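PDB 3HA4: MIX1 from Leishmania major, which forms a homodimer and probably serves as a helical, TPR-like scaffold for protein-protein interactions, although its precise function is unknown. Local coordinates for residues E18-A21 with Q22-H26; P72-L75 with T76-L79; V101-Q104 with L105-K109. All coordinates share one frame; numbering follows the deposited sequence.

Interaction 1. Residues E18-A21 with Q22-H26; sequences ELEA and QRQRH
Arg23 runs alongside Glu20, pointing the same way one turn further along helix 19-27, and the two are modelled as an i to i+3 salt bridge. In this conformer, one of two deposited for Arg23, the guanidinium offers its edge: NH1 turns to Glu20 OE1, which sits near the guanidinium plane, whereas the carboxylate is rotated 72° against that plane. The modelled separation is too short to be trusted, so the pairing and its geometry are both doubtful in detail. A bend at chi3 (90°) brings the arginine head round beside the glutamate carboxylate.

Along the main chain, Gln24 N bonds to Glu20 O at 3.0 Å and Arg25 N to Ala21 O at 3.3 Å. Gln24, its CG beside the backbone N, runs extended back along the helix, and its OE1 lies 3.4 Å from Ala21 CA. The aliphatic part of Arg25 covers the same turn, CG resting 3.1 Å from Ala21 O, before its extended chain carries NH1 to the carbonyl oxygen of His63.

Most of these residues are exposed, so solvent probably screens the charge pair; the two sound i to i+4 amide bonds are likely the steadier element of this surface helix.

Interaction 2. Residues P72-L75 with T76-L79; sequences PLEL and TQVL
Thr76 and Pro72 supply the first of two doubled hydrogen bonds on helix 70-81. Pro72 O receives the hydroxyl OG1 of Thr76 at 2.8 Å and the amide N of Thr76 at 2.9 Å, the two donors arriving from opposite faces of the carbonyl plane. The hydroxyl can turn back along the helix because chi1 (-63°) sets OG1 beside the backbone N. A threonine hydroxyl bonded to the i-4 carbonyl is a familiar way for helices to satisfy a buried hydroxyl, here in a core helix of a TPR-like protein. One residue on, Leu73 O is gripped in the same fashion by Gln77: the backbone N on one face, the side-chain NE2 on the other at 3.2 Å. This amide bond is bent, 135° at the hydrogen, and NE2 stands above the carbonyl plane; the Gln77 chain folds at chi2 to reach it. Val78 N to Glu74 O and Leu79 N to Leu75 O, the latter 2.8 Å, continue the ordinary helical ladder, and Leu79 CG sits 3.3 Å from Leu75 O.

Charge enters through Glu74, whose side chain crosses that of Gln77 at about a right angle. Its OE2 lies 3.9 Å from Gln77 CG, a methylene contact, while the carboxylate forms a salt bridge with Arg45.

The apolar pair is looser, Leu75 CD1 and Val78 CG2 being 4.5 Å apart. Leu73 packs on Ile128 and Ala132 of helix 123-137, and on His38 of the second subunit; Gln77 meets Val42 of that subunit.

Returning side-chain donors to the helix's own carbonyls satisfies the buried Thr76 hydroxyl and one Gln77 N-H, and limits how both groups can turn, Gln77 next to the dimer contact and Thr76 against helix 123-137.

Interaction 3. Residues V101-Q104 with L105-K109; sequences VLMQ and LLNVK
Four i to i+4 amide bonds hold Val101-Gln104 to Leu105-Lys109 in regular alpha-helical geometry, from Leu105 N to Val101 O (3.0 Å) through to Val108 N to Gln104 O (3.1 Å). On the inward side, Val101 CG1 approaches Leu105 CD1 at 4.2 Å. Leu102 and Leu106 make a closer apolar pair: the branches cross at a slant and meet methyl to methyl, CD1 of Leu102 lying 3.7 Å from CD1 of Leu106. With chi1 at -73°, Leu106 leans back along the helix, which brings its CG within 3.4 Å of Leu102 O.

Side chains spaced i, i+4 form a ridge on one side of helix 94-109, consistent with the helix packing of a TPR-like fold, and here both Leu102 and Leu106 rest on Val133 of helix 123-137, while Leu105 touches Leu136.

A polar flank follows. Asn107 also turns toward the preceding turn, and a water bridges it to the main chain, donating to Met103 O (2.8 Å) and to Asn107 OD1 (2.8 Å). Met103 O therefore serves both this water and the amide of Asn107, and OD1 additionally accepts from Arg112 NH1. The Gln104 chain extends away from the helix so that NE2 can donate to the carbonyl oxygens of Asp68 and Tyr65, pinning the segment that leads into helix 70-81.

From the N terminus, the three contacts follow in series, each within one continuous helix, so none closes a long loop and none nests in or crosses another. Interaction 1 belongs to the peripheral helix 19-27, its nearest atoms about 14 Å from interaction 2 and about 9 Å from interaction 3. Interactions 2 and 3 touch directly, joining helix 70-81 to helix 94-109. Pro72 lies at the junction: its ring packs against Gln104 and Leu105, with CB 3.7 Å from Leu105 CG, and Val101 CG1 reaches Thr76 OG1 at 3.8 Å. Helix 123-137 lies against both, so these two contacts share one core, whose helix 70-81 also borders the second subunit.

Interaction 1. Residues E18-A21 with Q22-H26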
ATOM      1  N   GLU A  18      13.050   0.198  25.322  1.00118.85           N
ATOM      2  CA  GLU A  18      11.835   0.589  24.654  1.00 96.87           C
ATOM      3  C   GLU A  18      11.520  -0.670  23.921  1.00102.66           C
ATOM      4  O   GLU A  18      10.499  -0.823  23.306  1.00 85.33           O
ATOM      5  CB  GLU A  18      12.115   1.691  23.663  1.00 89.72           C
ATOM      6  CG  GLU A  18      10.889   2.260  23.070  1.00102.53           C
ATOM      7  CD  GLU A  18      10.667   3.674  23.506  1.00135.29           C
ATOM      8  OE1 GLU A  18       9.849   3.896  24.420  1.00137.38           O
ATOM      9  OE2 GLU A  18      11.311   4.571  22.943  1.00131.71           O
ATOM     10  N   LEU A  19      12.466  -1.570  23.988  1.00 99.91           N
ATOM     11  CA  LEU A  19      12.285  -2.919  23.595  1.00101.80           C
ATOM     12  C   LEU A  19      11.369  -3.533  24.643  1.00108.16           C
ATOM     13  O   LEU A  19      10.923  -4.640  24.481  1.00 96.49           O
ATOM     14  CB  LEU A  19      13.643  -3.606  23.587  1.00 94.88           C
ATOM     15  CG  LEU A  19      13.997  -4.425  22.366  1.00 95.23           C
ATOM     16  CD1 LEU A  19      14.569  -3.566  21.309  1.00 91.01           C
ATOM     17  CD2 LEU A  19      14.980  -5.483  22.751  1.00100.06           C
ATOM     18  N   GLU A  20      11.087  -2.809  25.720  1.00106.08           N
ATOM     19  CA  GLU A  20      10.078  -3.271  26.659  1.00 89.52           C
ATOM     20  C   GLU A  20       8.719  -2.919  26.170  1.00 60.38           C
ATOM     21  O   GLU A  20       7.913  -3.780  26.016  1.00 53.99           O
ATOM     22  CB  GLU A  20      10.257  -2.662  28.052  1.00 93.93           C
ATOM     23  CG  GLU A  20      10.881  -3.538  29.080  1.00 79.54           C
ATOM     24  CD  GLU A  20      10.381  -4.944  29.080  1.00 83.54           C
ATOM     25  OE1 GLU A  20       9.195  -5.158  28.851  1.00 88.19           O
ATOM     26  OE2 GLU A  20      11.176  -5.849  29.369  1.00 85.23           O
ATOM     27  N   ALA A  21       8.476  -1.641  25.937  1.00 62.03           N
ATOM     28  CA  ALA A  21       7.179  -1.203  25.529  1.00 61.98           C
ATOM     29  C   ALA A  21       6.715  -1.983  24.347  1.00 55.91           C
ATOM     30  O   ALA A  21       5.562  -2.108  24.122  1.00 58.71           O
ATOM     31  CB  ALA A  21       7.212   0.239  25.212  1.00 57.17           C
ATOM     32  N   GLN A  22       7.639  -2.517  23.590  1.00 46.02           N
ATOM     33  CA  GLN A  22       7.302  -3.214  22.377  1.00 50.37           C
ATOM     34  C   GLN A  22       6.901  -4.623  22.623  1.00 46.56           C
ATOM     35  O   GLN A  22       6.119  -5.160  21.906  1.00 40.35           O
ATOM     36  CB  GLN A  22       8.479  -3.204  21.432  1.00 50.57           C
ATOM     37  CG  GLN A  22       8.799  -1.850  20.942  1.00 96.24           C
ATOM     38  CD  GLN A  22       9.895  -1.839  19.912  1.00 94.18           C
ATOM     39  OE1 GLN A  22      10.442  -0.802  19.595  1.00 74.17           O
ATOM     40  NE2 GLN A  22      10.210  -2.991  19.388  1.00 66.59           N
ATOM     41  N   ARG A  23       7.478  -5.225  23.639  0.50 56.13           N
ATOM     42  CA  ARG A  23       7.150  -6.569  24.014  0.50 62.59           C
ATOM     43  C   ARG A  23       5.803  -6.555  24.662  0.50 42.35           C
ATOM     44  O   ARG A  23       5.060  -7.467  24.511  0.50 43.31           O
ATOM     45  CB  ARG A  23       8.210  -7.125  24.953  0.50 63.47           C
ATOM     46  CG  ARG A  23       8.150  -8.605  25.172  0.50 60.75           C
ATOM     47  CD  ARG A  23       8.858  -9.016  26.453  0.50 83.37           C
ATOM     48  NE  ARG A  23       7.980  -9.020  27.619  0.50 87.32           N
ATOM     49  CZ  ARG A  23       7.976  -8.073  28.539  0.50 79.98           C
ATOM     50  NH1 ARG A  23       8.806  -7.063  28.442  0.50 78.70           N
ATOM     51  NH2 ARG A  23       7.144  -8.135  29.551  0.50 62.31           N
ATOM     52  N   GLN A  24       5.482  -5.492  25.370  1.00 55.78           N
ATOM     53  CA  GLN A  24       4.173  -5.386  25.973  1.00 53.72           C
ATOM     54  C   GLN A  24       3.038  -5.235  25.020  1.00 44.98           C
ATOM     55  O   GLN A  24       2.062  -5.882  25.175  1.00 41.41           O
ATOM     56  CB  GLN A  24       4.098  -4.204  26.915  1.00 55.45           C
ATOM     57  CG  GLN A  24       4.998  -4.222  28.063  1.00 43.12           C
ATOM     58  CD  GLN A  24       5.044  -2.909  28.708  1.00 49.77           C
ATOM     59  OE1 GLN A  24       5.988  -2.186  28.584  1.00 83.24           O
ATOM     60  NE2 GLN A  24       4.019  -2.581  29.397  1.00 51.00           N
ATOM     61  N   ARG A  25       3.172  -4.373  24.033  1.00 31.19           N
ATOM     62  CA  ARG A  25       2.123  -4.136  23.073  1.00 31.54           C
ATOM     63  C   ARG A  25       1.990  -5.283  22.130  1.00 31.85           C
ATOM     64  O   ARG A  25       0.968  -5.569  21.589  1.00 29.97           O
ATOM     65  CB  ARG A  25       2.405  -2.862  22.311  1.00 36.51           C
ATOM     66  CG  ARG A  25       2.632  -1.710  23.168  1.00 31.88           C
ATOM     67  CD  ARG A  25       2.961  -0.501  22.402  1.00 39.20           C
ATOM     68  NE  ARG A  25       2.935   0.636  23.295  1.00 58.50           N
ATOM     69  CZ  ARG A  25       2.988   1.906  22.933  1.00 59.12           C
ATOM     70  NH1 ARG A  25       3.087   2.241  21.671  1.00 73.62           N
ATOM     71  NH2 ARG A  25       2.929   2.845  23.841  1.00 72.07           N
ATOM     72  N   HIS A  26       3.068  -5.958  21.935  1.00 28.33           N
ATOM     73  CA  HIS A  26       3.044  -7.052  21.062  1.00 31.49           C
ATOM     74  C   HIS A  26       2.333  -8.208  21.729  1.00 31.91           C
ATOM     75  O   HIS A  26       1.655  -8.968  21.109  1.00 31.34           O
ATOM     76  CB  HIS A  26       4.454  -7.386  20.677  1.00 29.38           C
ATOM     77  CG  HIS A  26       4.561  -8.611  19.872  1.00 37.93           C
ATOM     78  ND1 HIS A  26       4.836  -9.827  20.429  1.00 36.38           N
ATOM     79  CD2 HIS A  26       4.391  -8.821  18.555  1.00 32.10           C
ATOM     80  CE1 HIS A  26       4.840 -10.738  19.484  1.00 47.26           C
ATOM     81  NE2 HIS A  26       4.574 -10.154  18.338  1.00 40.69           N
TER

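Interaction 2. Residues P72-L75 with T76-L79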
ATOM      1  N   PRO A  72       0.808   3.560   6.590  1.00 29.65           N
ATOM      2  CA  PRO A  72       0.828   5.021   6.398  1.00 30.66           C
ATOM      3  C   PRO A  72       0.816   5.442   4.929  1.00 28.80           C
ATOM      4  O   PRO A  72       0.187   6.444   4.582  1.00 28.26           O
ATOM      5  CB  PRO A  72       2.129   5.442   7.076  1.00 24.18           C
ATOM      6  CG  PRO A  72       2.296   4.421   8.164  1.00 24.15           C
ATOM      7  CD  PRO A  72       1.830   3.124   7.556  1.00 24.43           C
ATOM      8  N   LEU A  73       1.500   4.684   4.081  1.00 24.59           N
ATOM      9  CA  LEU A  73       1.448   4.918   2.648  1.00 25.26           C
ATOM     10  C   LEU A  73       0.001   4.792   2.139  1.00 31.23           C
ATOM     11  O   LEU A  73      -0.499   5.652   1.414  1.00 25.49           O
ATOM     12  CB  LEU A  73       2.361   3.922   1.928  1.00 36.18           C
ATOM     13  CG  LEU A  73       2.495   4.025   0.409  1.00 27.24           C
ATOM     14  CD1 LEU A  73       3.246   5.283   0.051  1.00 35.20           C
ATOM     15  CD2 LEU A  73       3.195   2.798  -0.139  1.00 35.10           C
ATOM     16  N   GLU A  74      -0.674   3.722   2.544  1.00 28.26           N
ATOM     17  CA  GLU A  74      -2.060   3.485   2.139  1.00 25.25           C
ATOM     18  C   GLU A  74      -3.007   4.575   2.668  1.00 25.58           C
ATOM     19  O   GLU A  74      -3.845   5.100   1.927  1.00 27.87           O
ATOM     20  CB  GLU A  74      -2.502   2.103   2.599  1.00 26.43           C
ATOM     21  CG  GLU A  74      -3.523   1.463   1.700  1.00 49.29           C
ATOM     22  CD  GLU A  74      -3.007   1.298   0.287  1.00 65.56           C
ATOM     23  OE1 GLU A  74      -2.282   0.309  -0.003  1.00 50.46           O
ATOM     24  OE2 GLU A  74      -3.336   2.172  -0.537  1.00 49.14           O
ATOM     25  N   LEU A  75      -2.860   4.924   3.942  1.00 25.13           N
ATOM     26  CA  LEU A  75      -3.596   6.042   4.516  1.00 25.05           C
ATOM     27  C   LEU A  75      -3.350   7.362   3.775  1.00 25.86           C
ATOM     28  O   LEU A  75      -4.271   8.173   3.614  1.00 25.71           O
ATOM     29  CB  LEU A  75      -3.245   6.193   5.996  1.00 25.03           C
ATOM     30  CG  LEU A  75      -4.166   5.577   7.048  1.00 25.27           C
ATOM     31  CD1 LEU A  75      -5.266   4.743   6.426  1.00 24.95           C
ATOM     32  CD2 LEU A  75      -3.353   4.768   8.020  1.00 25.03           C
ATOM     33  N   THR A  76      -2.112   7.584   3.330  1.00 25.42           N
ATOM     34  CA  THR A  76      -1.804   8.779   2.556  1.00 25.33           C
ATOM     35  C   THR A  76      -2.672   8.839   1.301  1.00 26.43           C
ATOM     36  O   THR A  76      -3.217   9.890   0.974  1.00 26.33           O
ATOM     37  CB  THR A  76      -0.324   8.853   2.148  1.00 25.46           C
ATOM     38  OG1 THR A  76       0.489   8.926   3.318  1.00 24.67           O
ATOM     39  CG2 THR A  76      -0.073  10.087   1.306  1.00 25.70           C
ATOM     40  N   GLN A  77      -2.796   7.712   0.600  1.00 26.26           N
ATOM     41  CA  GLN A  77      -3.712   7.637  -0.548  1.00 27.06           C
ATOM     42  C   GLN A  77      -5.161   7.920  -0.128  1.00 39.55           C
ATOM     43  O   GLN A  77      -5.894   8.591  -0.854  1.00 35.99           O
ATOM     44  CB  GLN A  77      -3.629   6.279  -1.271  1.00 32.42           C
ATOM     45  CG  GLN A  77      -2.219   5.800  -1.604  1.00 32.42           C
ATOM     46  CD  GLN A  77      -1.284   6.933  -2.026  1.00 27.46           C
ATOM     47  OE1 GLN A  77      -1.633   7.793  -2.840  1.00 33.96           O
ATOM     48  NE2 GLN A  77      -0.090   6.932  -1.463  1.00 26.75           N
ATOM     49  N   VAL A  78      -5.576   7.412   1.036  1.00 25.84           N
ATOM     50  CA  VAL A  78      -6.895   7.770   1.569  1.00 26.22           C
ATOM     51  C   VAL A  78      -7.022   9.286   1.768  1.00 26.71           C
ATOM     52  O   VAL A  78      -7.980   9.891   1.306  1.00 27.69           O
ATOM     53  CB  VAL A  78      -7.273   6.986   2.857  1.00 25.65           C
ATOM     54  CG1 VAL A  78      -8.587   7.486   3.430  1.00 26.19           C
ATOM     55  CG2 VAL A  78      -7.371   5.500   2.567  1.00 25.44           C
ATOM     56  N   LEU A  79      -6.048   9.906   2.429  1.00 27.78           N
ATOM     57  CA  LEU A  79      -6.071  11.362   2.604  1.00 33.81           C
ATOM     58  C   LEU A  79      -5.959  12.123   1.270  1.00 44.61           C
ATOM     59  O   LEU A  79      -6.636  13.128   1.057  1.00 42.99           O
ATOM     60  CB  LEU A  79      -4.973  11.806   3.562  1.00 29.69           C
ATOM     61  CG  LEU A  79      -5.030  11.137   4.925  1.00 37.17           C
ATOM     62  CD1 LEU A  79      -3.832  11.535   5.787  1.00 25.30           C
ATOM     63  CD2 LEU A  79      -6.340  11.505   5.585  1.00 26.50           C
TER

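Interaction 3. Residues V101-Q104 with L105-K109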
ATOM      1  N   VAL A 101       0.486  10.823  10.340  1.00 28.52           N
ATOM      2  CA  VAL A 101       0.944   9.907   9.300  1.00 26.48           C
ATOM      3  C   VAL A 101       2.279  10.399   8.741  1.00 29.57           C
ATOM      4  O   VAL A 101       3.218   9.614   8.555  1.00 25.13           O
ATOM      5  CB  VAL A 101      -0.081   9.763   8.168  1.00 28.72           C
ATOM      6  CG1 VAL A 101       0.424   8.802   7.105  1.00 26.33           C
ATOM      7  CG2 VAL A 101      -1.404   9.280   8.729  1.00 36.40           C
ATOM      8  N   LEU A 102       2.357  11.704   8.496  1.00 24.76           N
ATOM      9  CA  LEU A 102       3.595  12.333   8.060  1.00 24.45           C
ATOM     10  C   LEU A 102       4.716  12.033   9.072  1.00 25.24           C
ATOM     11  O   LEU A 102       5.754  11.475   8.718  1.00 24.95           O
ATOM     12  CB  LEU A 102       3.398  13.841   7.858  1.00 26.26           C
ATOM     13  CG  LEU A 102       4.678  14.668   7.664  1.00 28.59           C
ATOM     14  CD1 LEU A 102       5.493  14.148   6.487  1.00 25.09           C
ATOM     15  CD2 LEU A 102       4.377  16.164   7.503  1.00 27.34           C
ATOM     16  N   MET A 103       4.477  12.360  10.339  1.00 25.57           N
ATOM     17  CA  MET A 103       5.435  12.063  11.399  1.00 25.83           C
ATOM     18  C   MET A 103       5.921  10.601  11.430  1.00 32.57           C
ATOM     19  O   MET A 103       7.127  10.343  11.565  1.00 29.66           O
ATOM     20  CB  MET A 103       4.864  12.451  12.755  1.00 26.13           C
ATOM     21  CG  MET A 103       5.888  12.501  13.875  1.00 46.38           C
ATOM     22  SD  MET A 103       5.176  12.957  15.476  1.00 60.82           S
ATOM     23  CE  MET A 103       4.084  14.294  14.991  1.00 49.42           C
ATOM     24  N   GLN A 104       5.005   9.640  11.313  1.00 29.42           N
ATOM     25  CA  GLN A 104       5.444   8.243  11.344  1.00 35.14           C
ATOM     26  C   GLN A 104       6.305   7.857  10.133  1.00 25.38           C
ATOM     27  O   GLN A 104       7.289   7.132  10.277  1.00 24.23           O
ATOM     28  CB  GLN A 104       4.277   7.276  11.513  1.00 25.16           C
ATOM     29  CG  GLN A 104       4.650   5.839  11.194  1.00 24.25           C
ATOM     30  CD  GLN A 104       3.784   4.832  11.916  1.00 25.13           C
ATOM     31  OE1 GLN A 104       3.193   5.137  12.943  1.00 25.39           O
ATOM     32  NE2 GLN A 104       3.722   3.623  11.391  1.00 25.23           N
ATOM     33  N   LEU A 105       5.923   8.338   8.949  1.00 27.90           N
ATOM     34  CA  LEU A 105       6.698   8.084   7.736  1.00 27.20           C
ATOM     35  C   LEU A 105       8.083   8.697   7.880  1.00 27.58           C
ATOM     36  O   LEU A 105       9.074   8.086   7.497  1.00 34.98           O
ATOM     37  CB  LEU A 105       5.988   8.618   6.486  1.00 25.87           C
ATOM     38  CG  LEU A 105       4.848   7.729   5.968  1.00 24.89           C
ATOM     39  CD1 LEU A 105       4.029   8.438   4.908  1.00 32.52           C
ATOM     40  CD2 LEU A 105       5.416   6.454   5.433  1.00 25.26           C
ATOM     41  N   LEU A 106       8.144   9.890   8.465  1.00 24.93           N
ATOM     42  CA  LEU A 106       9.419  10.562   8.679  1.00 25.20           C
ATOM     43  C   LEU A 106      10.300   9.790   9.658  1.00 26.07           C
ATOM     44  O   LEU A 106      11.520   9.710   9.456  1.00 27.78           O
ATOM     45  CB  LEU A 106       9.227  12.022   9.124  1.00 25.88           C
ATOM     46  CG  LEU A 106       8.763  13.002   8.040  1.00 26.43           C
ATOM     47  CD1 LEU A 106       8.536  14.389   8.612  1.00 28.39           C
ATOM     48  CD2 LEU A 106       9.757  13.056   6.878  1.00 30.64           C
ATOM     49  N   ASN A 107       9.693   9.220  10.706  1.00 25.36           N
ATOM     50  CA  ASN A 107      10.432   8.389  11.665  1.00 25.77           C
ATOM     51  C   ASN A 107      11.036   7.184  10.966  1.00 25.94           C
ATOM     52  O   ASN A 107      12.163   6.803  11.252  1.00 30.83           O
ATOM     53  CB  ASN A 107       9.552   7.901  12.839  1.00 25.49           C
ATOM     54  CG  ASN A 107       9.221   9.005  13.849  1.00 27.57           C
ATOM     55  OD1 ASN A 107       9.934  10.001  13.965  1.00 25.93           O
ATOM     56  ND2 ASN A 107       8.117   8.826  14.578  1.00 25.54           N
ATOM     57  N   VAL A 108      10.291   6.576  10.050  1.00 24.80           N
ATOM     58  CA  VAL A 108      10.803   5.403   9.338  1.00 25.46           C
ATOM     59  C   VAL A 108      11.946   5.781   8.393  1.00 30.09           C
ATOM     60  O   VAL A 108      12.965   5.098   8.319  1.00 39.28           O
ATOM     61  CB  VAL A 108       9.700   4.716   8.516  1.00 26.36           C
ATOM     62  CG1 VAL A 108      10.297   3.653   7.612  1.00 27.55           C
ATOM     63  CG2 VAL A 108       8.627   4.121   9.445  1.00 25.64           C
ATOM     64  N   LYS A 109      11.759   6.882   7.679  1.00 29.44           N
ATOM     65  CA  LYS A 109      12.717   7.343   6.693  1.00 37.28           C
ATOM     66  C   LYS A 109      14.067   7.672   7.337  1.00 38.31           C
ATOM     67  O   LYS A 109      15.113   7.407   6.759  1.00 28.94           O
ATOM     68  CB  LYS A 109      12.156   8.560   5.937  1.00 30.55           C
ATOM     69  CG  LYS A 109      13.208   9.359   5.177  1.00 37.36           C
ATOM     70  CD  LYS A 109      12.607  10.290   4.129  1.00 42.52           C
ATOM     71  CE  LYS A 109      13.715  11.055   3.414  1.00 44.61           C
ATOM     72  NZ  LYS A 109      13.201  12.078   2.476  1.00 39.56           N
TER
HETATM   73  O   HOH W   1       8.839  12.254  12.783  1.00 33.89           O